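Local coordinates for Sel1 repeat family protein (Pseudomonas aeruginosa, PDB 6LCH), which probably neutralises the type VI secretion effector PldB as one of its immunity proteins, with a helical fold that includes Sel1 repeats, at residues K6-V11 / L154-C159; A135-G140 / Q163-A168; E180-K185 / Y263-P268; K185-Y190 / S217-A222; A201-S206 / A230-Y235. One frame throughout, in Å; residues are numbered along the deposited sequence.

Interaction 1: residues K6-V11 / L154-C159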
# COMPACT_ATOMS: atom_id res chain seq x y z
N LYS A 6 13.91 10.66 -17.46
CA LYS A 6 14.26 11.67 -16.47
C LYS A 6 13.42 11.45 -15.23
O LYS A 6 12.19 11.39 -15.33
CB LYS A 6 14.04 13.08 -17.02
CG LYS A 6 14.54 13.28 -18.44
CD LYS A 6 15.99 12.84 -18.59
CE LYS A 6 16.76 13.79 -19.49
NZ LYS A 6 17.55 13.05 -20.52
N PRO A 7 14.03 11.32 -14.05
CA PRO A 7 13.27 10.96 -12.85
C PRO A 7 12.15 11.95 -12.56
O PRO A 7 12.33 13.16 -12.63
CB PRO A 7 14.32 10.95 -11.74
CG PRO A 7 15.49 11.70 -12.29
CD PRO A 7 15.47 11.46 -13.76
N PHE A 8 11.00 11.40 -12.19
CA PHE A 8 9.82 12.19 -11.94
C PHE A 8 9.97 13.06 -10.70
O PHE A 8 10.64 12.69 -9.73
CB PHE A 8 8.62 11.27 -11.79
CG PHE A 8 8.34 10.42 -13.01
CD1 PHE A 8 8.29 9.04 -12.91
CD2 PHE A 8 8.14 11.01 -14.26
CE1 PHE A 8 8.03 8.26 -14.01
CE2 PHE A 8 7.87 10.23 -15.37
CZ PHE A 8 7.82 8.85 -15.25
N VAL A 9 9.35 14.24 -10.73
CA VAL A 9 9.25 15.07 -9.54
C VAL A 9 8.22 14.45 -8.61
O VAL A 9 7.22 13.88 -9.05
CB VAL A 9 8.88 16.52 -9.92
CG1 VAL A 9 8.36 17.29 -8.71
CG2 VAL A 9 10.09 17.23 -10.53
N CYS A 10 8.49 14.51 -7.30
CA CYS A 10 7.58 13.93 -6.32
C CYS A 10 6.37 14.83 -6.14
O CYS A 10 6.50 15.97 -5.69
CB CYS A 10 8.29 13.71 -4.99
SG CYS A 10 7.24 12.94 -3.74
N VAL A 11 5.19 14.31 -6.47
CA VAL A 11 3.95 15.07 -6.38
C VAL A 11 2.94 14.30 -5.55
O VAL A 11 2.93 13.06 -5.53
CB VAL A 11 3.37 15.40 -7.78
CG1 VAL A 11 4.37 16.23 -8.58
CG2 VAL A 11 3.01 14.13 -8.53
N LEU A 154 14.91 4.14 -4.12
CA LEU A 154 14.74 4.71 -2.79
C LEU A 154 14.06 6.08 -2.85
O LEU A 154 13.27 6.43 -1.97
CB LEU A 154 16.09 4.83 -2.07
CG LEU A 154 16.56 3.67 -1.19
CD1 LEU A 154 15.50 3.29 -0.16
CD2 LEU A 154 16.98 2.47 -2.01
N ALA A 155 14.38 6.88 -3.88
CA ALA A 155 13.71 8.16 -4.03
C ALA A 155 12.22 7.97 -4.28
O ALA A 155 11.38 8.59 -3.61
CB ALA A 155 14.35 8.96 -5.18
N TYR A 156 11.87 7.12 -5.25
CA TYR A 156 10.46 6.87 -5.53
C TYR A 156 9.76 6.25 -4.34
O TYR A 156 8.61 6.60 -4.03
CB TYR A 156 10.33 5.96 -6.75
CG TYR A 156 10.57 6.68 -8.06
CD1 TYR A 156 10.52 8.06 -8.12
CD2 TYR A 156 10.85 5.97 -9.22
CE1 TYR A 156 10.74 8.72 -9.31
CE2 TYR A 156 11.07 6.62 -10.41
CZ TYR A 156 11.02 8.00 -10.45
OH TYR A 156 11.24 8.65 -11.64
N THR A 157 10.42 5.33 -3.65
CA THR A 157 9.84 4.75 -2.45
C THR A 157 9.69 5.79 -1.35
O THR A 157 8.75 5.73 -0.55
CB THR A 157 10.67 3.56 -1.97
OG1 THR A 157 11.12 2.82 -3.10
CG2 THR A 157 9.83 2.65 -1.10
N HIS A 158 10.61 6.77 -1.29
CA HIS A 158 10.46 7.85 -0.32
C HIS A 158 9.30 8.77 -0.68
O HIS A 158 8.60 9.26 0.21
CB HIS A 158 11.77 8.63 -0.19
CG HIS A 158 12.67 8.12 0.90
ND1 HIS A 158 12.46 8.40 2.23
CD2 HIS A 158 13.77 7.33 0.85
CE1 HIS A 158 13.40 7.82 2.96
NE2 HIS A 158 14.20 7.17 2.14
N CYS A 159 9.09 9.01 -1.97
CA CYS A 159 7.94 9.80 -2.40
C CYS A 159 6.63 9.14 -1.98
O CYS A 159 5.69 9.81 -1.56
CB CYS A 159 7.97 10.01 -3.91
SG CYS A 159 6.73 11.15 -4.55

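Interaction 2: residues A135-G140 / Q163-A168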
# COMPACT_ATOMS: atom_id res chain seq x y z
N ALA A 135 2.33 2.78 -7.51
CA ALA A 135 3.20 2.73 -8.68
C ALA A 135 4.63 3.10 -8.33
O ALA A 135 5.58 2.48 -8.83
CB ALA A 135 2.65 3.64 -9.78
N LEU A 136 4.81 4.11 -7.47
CA LEU A 136 6.16 4.50 -7.08
C LEU A 136 6.84 3.42 -6.26
O LEU A 136 8.06 3.24 -6.34
CB LEU A 136 6.13 5.81 -6.29
CG LEU A 136 5.72 7.11 -6.99
CD1 LEU A 136 5.26 8.10 -5.94
CD2 LEU A 136 6.87 7.68 -7.79
N THR A 137 6.06 2.68 -5.47
CA THR A 137 6.61 1.60 -4.65
C THR A 137 7.05 0.42 -5.51
O THR A 137 8.10 -0.18 -5.26
CB THR A 137 5.58 1.16 -3.62
OG1 THR A 137 5.22 2.27 -2.80
CG2 THR A 137 6.12 0.04 -2.74
N GLU A 138 6.25 0.06 -6.52
CA GLU A 138 6.63 -1.03 -7.41
C GLU A 138 7.89 -0.68 -8.20
O GLU A 138 8.79 -1.52 -8.36
CB GLU A 138 5.49 -1.38 -8.36
CG GLU A 138 5.88 -2.34 -9.48
CD GLU A 138 6.13 -3.75 -8.98
OE1 GLU A 138 5.54 -4.12 -7.94
OE2 GLU A 138 6.90 -4.49 -9.62
N LEU A 139 7.96 0.55 -8.72
CA LEU A 139 9.16 0.98 -9.42
C LEU A 139 10.36 0.95 -8.48
O LEU A 139 11.46 0.55 -8.87
CB LEU A 139 8.96 2.38 -9.99
CG LEU A 139 8.03 2.50 -11.20
CD1 LEU A 139 7.66 3.95 -11.45
CD2 LEU A 139 8.65 1.89 -12.45
N GLY A 140 10.16 1.38 -7.23
CA GLY A 140 11.22 1.27 -6.24
C GLY A 140 11.72 -0.15 -6.09
O GLY A 140 12.93 -0.38 -5.98
N GLN A 163 3.55 10.26 1.43
CA GLN A 163 2.11 10.37 1.28
C GLN A 163 1.35 9.45 2.23
O GLN A 163 0.12 9.32 2.10
CB GLN A 163 1.71 10.09 -0.17
CG GLN A 163 2.50 10.92 -1.18
CD GLN A 163 2.10 10.65 -2.62
OE1 GLN A 163 0.94 10.80 -2.99
NE2 GLN A 163 3.08 10.28 -3.45
N GLY A 164 2.04 8.82 3.17
CA GLY A 164 1.39 7.99 4.17
C GLY A 164 1.09 6.58 3.73
O GLY A 164 0.30 5.90 4.39
N TYR A 165 1.71 6.11 2.66
CA TYR A 165 1.45 4.78 2.11
C TYR A 165 2.32 3.77 2.85
O TYR A 165 3.54 3.73 2.66
CB TYR A 165 1.73 4.79 0.61
CG TYR A 165 1.49 3.48 -0.10
CD1 TYR A 165 2.54 2.78 -0.68
CD2 TYR A 165 0.21 2.94 -0.21
CE1 TYR A 165 2.33 1.59 -1.34
CE2 TYR A 165 -0.01 1.75 -0.88
CZ TYR A 165 1.06 1.08 -1.44
OH TYR A 165 0.86 -0.11 -2.10
N ALA A 166 1.69 2.95 3.68
CA ALA A 166 2.43 2.06 4.57
C ALA A 166 3.34 1.06 3.86
O ALA A 166 4.49 0.89 4.32
CB ALA A 166 1.46 1.33 5.51
N PRO A 167 2.92 0.37 2.80
CA PRO A 167 3.83 -0.62 2.18
C PRO A 167 5.12 -0.02 1.64
O PRO A 167 6.09 -0.75 1.46
CB PRO A 167 2.98 -1.21 1.05
CG PRO A 167 1.58 -0.97 1.46
CD PRO A 167 1.60 0.36 2.14
N ALA A 168 5.15 1.29 1.38
CA ALA A 168 6.41 1.92 0.97
C ALA A 168 7.35 2.06 2.15
O ALA A 168 8.56 1.82 2.02
CB ALA A 168 6.14 3.28 0.34

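Interaction 3: residues E180-K185 / Y263-P268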
# COMPACT_ATOMS: atom_id res chain seq x y z
N GLU A 180 21.48 -2.49 3.77
CA GLU A 180 22.42 -1.70 4.55
C GLU A 180 22.74 -2.31 5.91
O GLU A 180 23.61 -1.79 6.62
CB GLU A 180 21.89 -0.28 4.75
CG GLU A 180 21.62 0.45 3.44
CD GLU A 180 22.20 1.85 3.43
OE1 GLU A 180 23.43 1.98 3.62
OE2 GLU A 180 21.44 2.82 3.24
N HIS A 181 22.07 -3.40 6.29
CA HIS A 181 22.30 -4.06 7.58
C HIS A 181 22.24 -3.05 8.73
O HIS A 181 23.03 -3.11 9.67
CB HIS A 181 23.62 -4.83 7.58
CG HIS A 181 23.57 -6.12 8.34
ND1 HIS A 181 24.06 -6.26 9.61
CD2 HIS A 181 23.08 -7.33 7.99
CE1 HIS A 181 23.88 -7.50 10.02
NE2 HIS A 181 23.28 -8.17 9.06
N ASN A 182 21.31 -2.11 8.62
CA ASN A 182 21.08 -1.08 9.63
C ASN A 182 19.79 -1.44 10.35
O ASN A 182 18.71 -0.96 10.01
CB ASN A 182 21.01 0.31 9.00
CG ASN A 182 21.09 1.43 10.02
OD1 ASN A 182 20.65 1.29 11.16
ND2 ASN A 182 21.66 2.56 9.61
N PHE A 183 19.90 -2.29 11.37
CA PHE A 183 18.71 -2.80 12.04
C PHE A 183 17.92 -1.71 12.76
O PHE A 183 16.69 -1.66 12.57
CB PHE A 183 19.11 -3.93 12.99
CG PHE A 183 19.68 -5.13 12.28
CD1 PHE A 183 19.33 -5.40 10.96
CD2 PHE A 183 20.58 -5.97 12.91
CE1 PHE A 183 19.85 -6.49 10.30
CE2 PHE A 183 21.11 -7.06 12.24
CZ PHE A 183 20.74 -7.32 10.94
N PRO A 184 18.52 -0.81 13.55
CA PRO A 184 17.69 0.20 14.23
C PRO A 184 17.05 1.20 13.29
O PRO A 184 15.94 1.66 13.56
CB PRO A 184 18.68 0.89 15.18
CG PRO A 184 19.86 -0.01 15.24
CD PRO A 184 19.94 -0.66 13.91
N LYS A 185 17.71 1.56 12.19
CA LYS A 185 17.04 2.40 11.19
C LYS A 185 15.95 1.62 10.47
O LYS A 185 14.94 2.20 10.07
CB LYS A 185 18.05 2.95 10.20
CG LYS A 185 17.51 4.04 9.30
CD LYS A 185 18.63 4.81 8.65
CE LYS A 185 18.54 6.29 8.94
NZ LYS A 185 19.75 7.00 8.46
N TYR A 263 20.41 2.84 18.31
CA TYR A 263 19.23 3.52 17.79
C TYR A 263 19.33 3.83 16.31
O TYR A 263 18.32 4.17 15.68
CB TYR A 263 18.99 4.82 18.56
CG TYR A 263 18.36 4.58 19.90
CD1 TYR A 263 16.99 4.56 20.04
CD2 TYR A 263 19.15 4.37 21.02
CE1 TYR A 263 16.40 4.33 21.26
CE2 TYR A 263 18.57 4.14 22.26
CZ TYR A 263 17.20 4.13 22.37
OH TYR A 263 16.61 3.90 23.59
N ASP A 264 20.52 3.73 15.74
CA ASP A 264 20.74 3.77 14.30
C ASP A 264 22.10 3.14 14.12
O ASP A 264 23.08 3.63 14.70
CB ASP A 264 20.71 5.20 13.76
CG ASP A 264 20.57 5.26 12.25
OD1 ASP A 264 21.11 4.37 11.55
OD2 ASP A 264 19.92 6.20 11.76
N ALA A 265 22.18 2.02 13.38
CA ALA A 265 23.46 1.34 13.24
C ALA A 265 24.56 2.32 12.89
O ALA A 265 25.70 2.16 13.33
CB ALA A 265 23.38 0.23 12.19
N ASP A 266 24.22 3.38 12.15
CA ASP A 266 25.21 4.39 11.76
C ASP A 266 25.84 5.06 12.98
O ASP A 266 27.07 5.18 13.07
CB ASP A 266 24.58 5.43 10.83
CG ASP A 266 25.62 6.22 10.07
OD1 ASP A 266 26.82 6.01 10.33
OD2 ASP A 266 25.24 7.03 9.20
N ARG A 267 25.01 5.50 13.93
CA ARG A 267 25.44 6.28 15.09
C ARG A 267 24.95 5.62 16.37
O ARG A 267 23.98 6.09 16.99
CB ARG A 267 24.88 7.69 15.04
CG ARG A 267 25.24 8.39 13.82
CD ARG A 267 24.84 9.83 14.00
NE ARG A 267 25.98 10.61 14.42
CZ ARG A 267 26.96 11.02 13.62
NH1 ARG A 267 26.94 10.71 12.31
NH2 ARG A 267 27.94 11.71 14.14
N PRO A 268 25.60 4.56 16.83
CA PRO A 268 25.25 3.84 18.05
C PRO A 268 26.04 4.33 19.26
O PRO A 268 25.55 4.22 20.38
CB PRO A 268 25.60 2.39 17.70
CG PRO A 268 26.62 2.50 16.54
CD PRO A 268 26.74 3.94 16.14

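Interaction 4: residues K185-Y190 / S217-A222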
# COMPACT_ATOMS: atom_id res chain seq x y z
N LYS A 185 17.71 1.56 12.19
CA LYS A 185 17.04 2.40 11.19
C LYS A 185 15.95 1.62 10.47
O LYS A 185 14.94 2.20 10.07
CB LYS A 185 18.05 2.95 10.20
CG LYS A 185 17.51 4.04 9.30
CD LYS A 185 18.63 4.81 8.65
CE LYS A 185 18.54 6.29 8.94
NZ LYS A 185 19.75 7.00 8.46
N ALA A 186 16.15 0.31 10.29
CA ALA A 186 15.10 -0.52 9.72
C ALA A 186 13.89 -0.57 10.64
O ALA A 186 12.74 -0.47 10.18
CB ALA A 186 15.63 -1.93 9.44
N LEU A 187 14.13 -0.71 11.94
CA LEU A 187 13.03 -0.77 12.91
C LEU A 187 12.25 0.53 12.95
O LEU A 187 11.03 0.51 13.17
CB LEU A 187 13.59 -1.11 14.29
CG LEU A 187 12.66 -1.81 15.28
CD1 LEU A 187 12.21 -3.17 14.75
CD2 LEU A 187 13.35 -1.97 16.63
N VAL A 188 12.92 1.67 12.75
CA VAL A 188 12.22 2.95 12.72
C VAL A 188 11.20 2.97 11.59
O VAL A 188 10.05 3.40 11.76
CB VAL A 188 13.22 4.11 12.58
CG1 VAL A 188 12.50 5.40 12.20
CG2 VAL A 188 14.00 4.29 13.88
N TYR A 189 11.59 2.46 10.42
CA TYR A 189 10.73 2.54 9.24
C TYR A 189 9.64 1.48 9.26
O TYR A 189 8.53 1.72 8.76
CB TYR A 189 11.58 2.41 7.98
CG TYR A 189 12.11 3.75 7.52
CD1 TYR A 189 13.47 3.97 7.35
CD2 TYR A 189 11.24 4.80 7.27
CE1 TYR A 189 13.94 5.20 6.92
CE2 TYR A 189 11.70 6.02 6.85
CZ TYR A 189 13.04 6.22 6.68
OH TYR A 189 13.48 7.45 6.26
N TYR A 190 9.93 0.29 9.79
CA TYR A 190 8.86 -0.69 10.00
C TYR A 190 7.79 -0.13 10.92
O TYR A 190 6.59 -0.35 10.71
CB TYR A 190 9.42 -1.99 10.57
CG TYR A 190 10.12 -2.90 9.59
CD1 TYR A 190 9.45 -3.45 8.50
CD2 TYR A 190 11.46 -3.23 9.76
CE1 TYR A 190 10.10 -4.29 7.61
CE2 TYR A 190 12.11 -4.07 8.88
CZ TYR A 190 11.43 -4.60 7.81
OH TYR A 190 12.10 -5.43 6.94
N SER A 217 16.17 -13.70 12.57
CA SER A 217 14.97 -13.09 12.01
C SER A 217 14.51 -11.87 12.80
O SER A 217 13.80 -11.03 12.24
CB SER A 217 13.84 -14.11 11.95
OG SER A 217 14.00 -15.00 10.87
N ALA A 218 14.90 -11.76 14.06
CA ALA A 218 14.54 -10.63 14.90
C ALA A 218 15.60 -9.54 14.92
O ALA A 218 15.54 -8.64 15.76
CB ALA A 218 14.26 -11.11 16.33
N MET A 219 16.55 -9.58 13.99
CA MET A 219 17.67 -8.64 13.94
C MET A 219 18.42 -8.57 15.27
O MET A 219 19.03 -7.55 15.60
CB MET A 219 17.20 -7.24 13.51
CG MET A 219 16.25 -7.28 12.31
SD MET A 219 15.95 -5.68 11.53
CE MET A 219 14.51 -5.07 12.38
N TRP A 220 18.36 -9.66 16.04
CA TRP A 220 19.04 -9.78 17.33
C TRP A 220 18.52 -8.76 18.34
O TRP A 220 19.25 -8.35 19.25
CB TRP A 220 20.56 -9.68 17.17
CG TRP A 220 21.10 -10.86 16.45
CD1 TRP A 220 21.35 -12.10 16.98
CD2 TRP A 220 21.43 -10.95 15.06
NE1 TRP A 220 21.84 -12.94 16.01
CE2 TRP A 220 21.89 -12.26 14.82
CE3 TRP A 220 21.39 -10.04 14.00
CZ2 TRP A 220 22.31 -12.68 13.56
CZ3 TRP A 220 21.80 -10.46 12.75
CH2 TRP A 220 22.26 -11.77 12.54
N TYR A 221 17.27 -8.34 18.19
CA TYR A 221 16.62 -7.54 19.21
C TYR A 221 16.15 -8.44 20.35
O TYR A 221 15.73 -9.59 20.13
CB TYR A 221 15.44 -6.77 18.63
CG TYR A 221 15.84 -5.44 18.04
CD1 TYR A 221 16.13 -5.32 16.68
CD2 TYR A 221 15.96 -4.31 18.84
CE1 TYR A 221 16.50 -4.12 16.14
CE2 TYR A 221 16.33 -3.10 18.30
CZ TYR A 221 16.61 -3.01 16.95
OH TYR A 221 16.98 -1.81 16.42
N ALA A 222 16.23 -7.93 21.57
CA ALA A 222 15.79 -8.72 22.70
C ALA A 222 14.27 -8.87 22.65
O ALA A 222 13.56 -7.91 22.34
CB ALA A 222 16.21 -8.08 24.01

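Interaction 5: residues A201-S206 / A230-Y235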
# COMPACT_ATOMS: atom_id res chain seq x y z
N ALA A 201 4.02 -4.97 8.50
CA ALA A 201 5.00 -4.45 9.45
C ALA A 201 4.59 -4.72 10.89
O ALA A 201 5.45 -4.94 11.74
CB ALA A 201 5.22 -2.96 9.22
N ALA A 202 3.29 -4.68 11.17
CA ALA A 202 2.82 -5.00 12.52
C ALA A 202 3.11 -6.46 12.86
O ALA A 202 3.57 -6.77 13.97
CB ALA A 202 1.32 -4.71 12.64
N PHE A 203 2.85 -7.37 11.92
CA PHE A 203 3.21 -8.76 12.14
C PHE A 203 4.71 -8.93 12.27
O PHE A 203 5.19 -9.71 13.11
CB PHE A 203 2.68 -9.64 11.02
CG PHE A 203 2.89 -11.10 11.25
CD1 PHE A 203 2.03 -11.82 12.06
CD2 PHE A 203 3.97 -11.76 10.68
CE1 PHE A 203 2.23 -13.17 12.28
CE2 PHE A 203 4.18 -13.11 10.91
CZ PHE A 203 3.30 -13.81 11.71
N PHE A 204 5.49 -8.20 11.46
CA PHE A 204 6.93 -8.35 11.52
C PHE A 204 7.48 -7.86 12.86
O PHE A 204 8.38 -8.48 13.43
CB PHE A 204 7.62 -7.63 10.37
CG PHE A 204 9.12 -7.73 10.42
CD1 PHE A 204 9.75 -8.94 10.20
CD2 PHE A 204 9.90 -6.62 10.72
CE1 PHE A 204 11.13 -9.04 10.25
CE2 PHE A 204 11.28 -6.71 10.77
CZ PHE A 204 11.89 -7.93 10.54
N LEU A 205 6.95 -6.74 13.36
CA LEU A 205 7.40 -6.26 14.66
C LEU A 205 6.94 -7.17 15.79
O LEU A 205 7.62 -7.26 16.82
CB LEU A 205 6.92 -4.82 14.88
CG LEU A 205 7.85 -3.74 14.34
CD1 LEU A 205 8.52 -4.18 13.04
CD2 LEU A 205 7.10 -2.42 14.14
N SER A 206 5.82 -7.86 15.60
CA SER A 206 5.38 -8.85 16.58
C SER A 206 6.41 -9.96 16.73
O SER A 206 6.74 -10.37 17.85
CB SER A 206 4.03 -9.43 16.16
OG SER A 206 3.87 -10.73 16.68
N ALA A 230 1.52 -5.67 21.79
CA ALA A 230 1.04 -4.39 21.28
C ALA A 230 1.06 -4.35 19.76
O ALA A 230 0.19 -3.73 19.14
CB ALA A 230 1.89 -3.25 21.85
N TYR A 231 2.04 -5.02 19.14
CA TYR A 231 2.10 -5.04 17.69
C TYR A 231 1.17 -6.09 17.10
O TYR A 231 0.46 -5.81 16.13
CB TYR A 231 3.54 -5.28 17.24
CG TYR A 231 4.38 -4.03 17.37
CD1 TYR A 231 4.10 -2.91 16.61
CD2 TYR A 231 5.44 -3.97 18.26
CE1 TYR A 231 4.85 -1.76 16.72
CE2 TYR A 231 6.20 -2.83 18.38
CZ TYR A 231 5.90 -1.73 17.61
OH TYR A 231 6.66 -0.58 17.73
N TYR A 232 1.13 -7.30 17.68
CA TYR A 232 0.23 -8.31 17.16
C TYR A 232 -1.23 -7.88 17.29
O TYR A 232 -2.05 -8.23 16.43
CB TYR A 232 0.43 -9.65 17.86
CG TYR A 232 -0.27 -10.77 17.13
CD1 TYR A 232 0.21 -11.21 15.90
CD2 TYR A 232 -1.42 -11.36 17.63
CE1 TYR A 232 -0.42 -12.22 15.21
CE2 TYR A 232 -2.06 -12.38 16.95
CZ TYR A 232 -1.56 -12.80 15.73
OH TYR A 232 -2.18 -13.81 15.04
N SER A 233 -1.56 -7.14 18.35
CA SER A 233 -2.92 -6.63 18.49
C SER A 233 -3.24 -5.59 17.43
O SER A 233 -4.36 -5.54 16.91
CB SER A 233 -3.12 -6.05 19.89
OG SER A 233 -4.44 -5.54 20.04
N ILE A 234 -2.27 -4.74 17.10
CA ILE A 234 -2.44 -3.80 15.99
C ILE A 234 -2.63 -4.57 14.69
O ILE A 234 -3.48 -4.23 13.86
CB ILE A 234 -1.25 -2.83 15.92
CG1 ILE A 234 -1.38 -1.73 16.97
CG2 ILE A 234 -1.13 -2.23 14.52
CD1 ILE A 234 -0.10 -0.95 17.18
N TYR A 235 -1.83 -5.63 14.50
CA TYR A 235 -2.01 -6.47 13.33
C TYR A 235 -3.40 -7.09 13.30
O TYR A 235 -4.00 -7.21 12.23
CB TYR A 235 -0.93 -7.56 13.30
CG TYR A 235 -1.33 -8.78 12.52
CD1 TYR A 235 -1.86 -9.89 13.16
CD2 TYR A 235 -1.17 -8.84 11.14
CE1 TYR A 235 -2.24 -11.01 12.46
CE2 TYR A 235 -1.54 -9.97 10.42
CZ TYR A 235 -2.07 -11.05 11.10
OH TYR A 235 -2.45 -12.18 10.41

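Interaction 1: residues K6-V11 / L154-C159
Tyr156 reaches out from helix 150-162 to the extended N-terminal segment 6-11, and its hydroxyl makes most of its contact with that segment. With CG anti to its own carbonyl carbon (chi1 -76°), the ring leans over until OH accepts the backbone N-H of Phe8. This hydrogen bond is short and nearly straight, with Phe8 N 2.8 Å from Tyr156 OH and an N-H...O angle of 166°, and the donor nitrogen lies in the plane of the ring at its edge. The same oxygen comes within 3.2 Å of Phe8 CD1, while Pro7 lays its CA and CB against it. The Phe8 and Tyr156 side chains cross obliquely, with Phe8 CD1 3.8 Å from Tyr156 CZ. One helical turn further on, Cys159 forms the disulfide to Cys10. Both cysteines hold SG anti to their backbone N, which turns each sulfur toward the other segment; the bond from Cys10 SG to Cys159 SG is 2.0 Å, with a chi3 of 94°, near the relaxed right angle. Leu136 of helix 133-146 packs on both Tyr156 and Cys159, and Phe8 continues onto helix 123-129. One covalent link and one hydrogen bond thus pin an irregular N-terminal strip across the helices of a Sel1-type alpha-solenoid, and such a disulfide is consistent with a protein made with a signal peptide.

Interaction 2: residues A135-G140 / Q163-A168
Thr137 faces segment 163-168 with its hydroxyl, and the contact there is by packing, with no hydrogen bond across the two segments. Its OG1 lies at the edge of the Tyr165 ring, close to the ring plane and 3.3 Å from Tyr165 CE1, and it also touches the methyl of Ala168, at 3.4 Å from Ala168 CB. The torsion that places OG1 anti to the carbonyl carbon (chi1 -59°) sets it beside its own backbone N, where it is satisfied by the carbonyl O of Pro133, one turn back in helix 133-146. One residue earlier, Leu136 CD1 meets the amide end of Gln163, at 4.0 Å from Gln163 NE2, the two side chains crossing at about a right angle. That amide is held from elsewhere: NE2 is bonded to the carbonyls of Gly131 and Cys159, and OE1 to the backbone N of Glu13. Tyr165 stands at the N-cap position of helix 166-178, and Pro167 CD lies 3.5 Å above the centre of the Tyr165 ring. Gly164, at a positive phi of 84°, supplies the turn that leads there. Ala160 of helix 150-162 packs on both Thr137 and Ala168, so the start of helix 166-178 settles against helix 133-146 with the intervening helix beside both; helix 123-129 packs on Leu136 from the preceding part of the chain.

Interaction 3: residues E180-K185 / Y263-P268
From its CB, 4.0 Å from Ala265 CB, the side chain of Asn182 runs with CG anti to the backbone N (chi1 -167°) towards the C-terminal loop. Its CG lies against the Ala265 methyl, and there the amide divides its work. Asn182 OD1 is gripped by two backbone N-H groups, Ala265 N across the contact at 2.8 Å and Lys185 N at 3.1 Å, the second being the N-cap bond of helix 183-195. Both donors stand above the carbonyl plane. At the other branch, Asn182 ND2 gives a 2.7 Å hydrogen bond to Asp264 OD1, which lies close to the amide plane and is met nearly along its C-O axis. The other carboxylate oxygen faces Lys185, whose chain runs alongside Asp264 and ends in a long salt bridge, 3.4 Å from Lys185 NZ to Asp264 OD2. Pro184 packs alongside with its ring, Pro184 CB lying 3.2 Å from Tyr263 C. Asn182 therefore does double duty, capping a helix and docking the chain's C-terminal loop onto it, while the amide N-H and the ammonium group would tend to keep Asp264 ionised.

Interaction 4: residues K185-Y190 / S217-A222
Ala186 O, inside helix 183-195, is held by two N-H groups, a good hydrogen bond from Tyr190 N at 2.9 Å and a weak one from Tyr189 N. Within segment 217-222, Tyr221 N bonds to Ala218 O at 3.0 Å and closes a type I' turn. Nothing polar joins the two segments; the meeting surface is apolar and buried. Leu187, with CG anti to its backbone N (chi1 -154°), points its two methyls at different partners. CD2 sits over one face of the Tyr221 ring, offset toward the rim, in a CH-pi contact 3.8 Å from the ring centroid. It comes as close as 3.4 Å to Tyr221 CZ, the side chains meeting tip to tip. CD1 takes the methyl of Met219, 3.8 Å from Met219 CE. Bent at chi3, the thioether carries its sulfur past the Ala186 methyl and its CE toward the Tyr190 ring. Outside the pair, His258 bonds to Met219 O and sets its ring edge-to-face with Tyr221, while Phe183 packs on both Met219 and Tyr221. The type I' turn between helices 199-208 and 225-240 thus packs Met219 and Tyr221 on helices 183-195 and 199-208, in one buried apolar cluster of the Sel1-type helical array.

Interaction 5: residues A201-S206 / A230-Y235
Small residues on one side, Ala202 and Ser206, accompany a close approach of segment 201-206 of helix 199-208 to segment 230-235 of helix 225-240, the segment axes 7.6 Å apart and nearly antiparallel at 154°. Ala202 is central: its CB lies 3.7 Å from Tyr235 CB and also meets Ile234 CG2, while its carbonyl O abuts Tyr231 CB. Ser206 takes the equivalent place a turn later, resting its CB near Tyr231 CB and turning OG, anti to its backbone N, toward the Tyr232 ring, 3.8 Å from Tyr232 CD1.

A CH-pi contact forms on one flank of this seam. Leu205 CB stands over the centre of the Tyr231 ring, 3.7 Å from its centroid and 14° off the normal, and Leu205 CD2 covers the same face nearer the hydroxyl end, 3.5 Å from Tyr231 CE1.

Aromatic rings meet on the other flank. Phe203, with CG anti to its backbone N, turns its edge to the face of Tyr235 in an edge-to-face pair whose centroids are 5.4 Å apart and whose planes make 58°; Phe203 CD1 stands over the centre of that ring. The same CD1 also meets the rim of Tyr232, 4.0 Å from Tyr232 CE1, the two side chains lying side by side and pointing the same way.

Tyr232 has a further cation-pi partner in Arg228. Beyond the pair, helix 183-195 packs on Ala201, Leu205 and Ile234, and helix 249-252 on Tyr231 and Ile234, so these two antiparallel helices are flanked by the helix that precedes them and by the short one that follows.

Overall arrangement
The contacts lie along the curved array of helices from helix 133-146 to helix 225-240, with both chain ends laid against it. Interactions 1 and 2, centred 10 Å apart, alternate along the sequence and pack together around helices 133-146, 150-162 and 166-178. Interactions 3 and 4 lie 9 Å apart and share Lys185 and helix 183-195; the chain between the segments of interaction 3 includes all of interaction 5 and the turn of interaction 4. Interactions 4 and 5 cross and touch through Tyr190, which meets Ala201, Phe204 and Leu205. Interaction 1 thus fastens the N-terminal segment to the solenoid, and interaction 3 the C-terminal one, with their centres 24 Å apart.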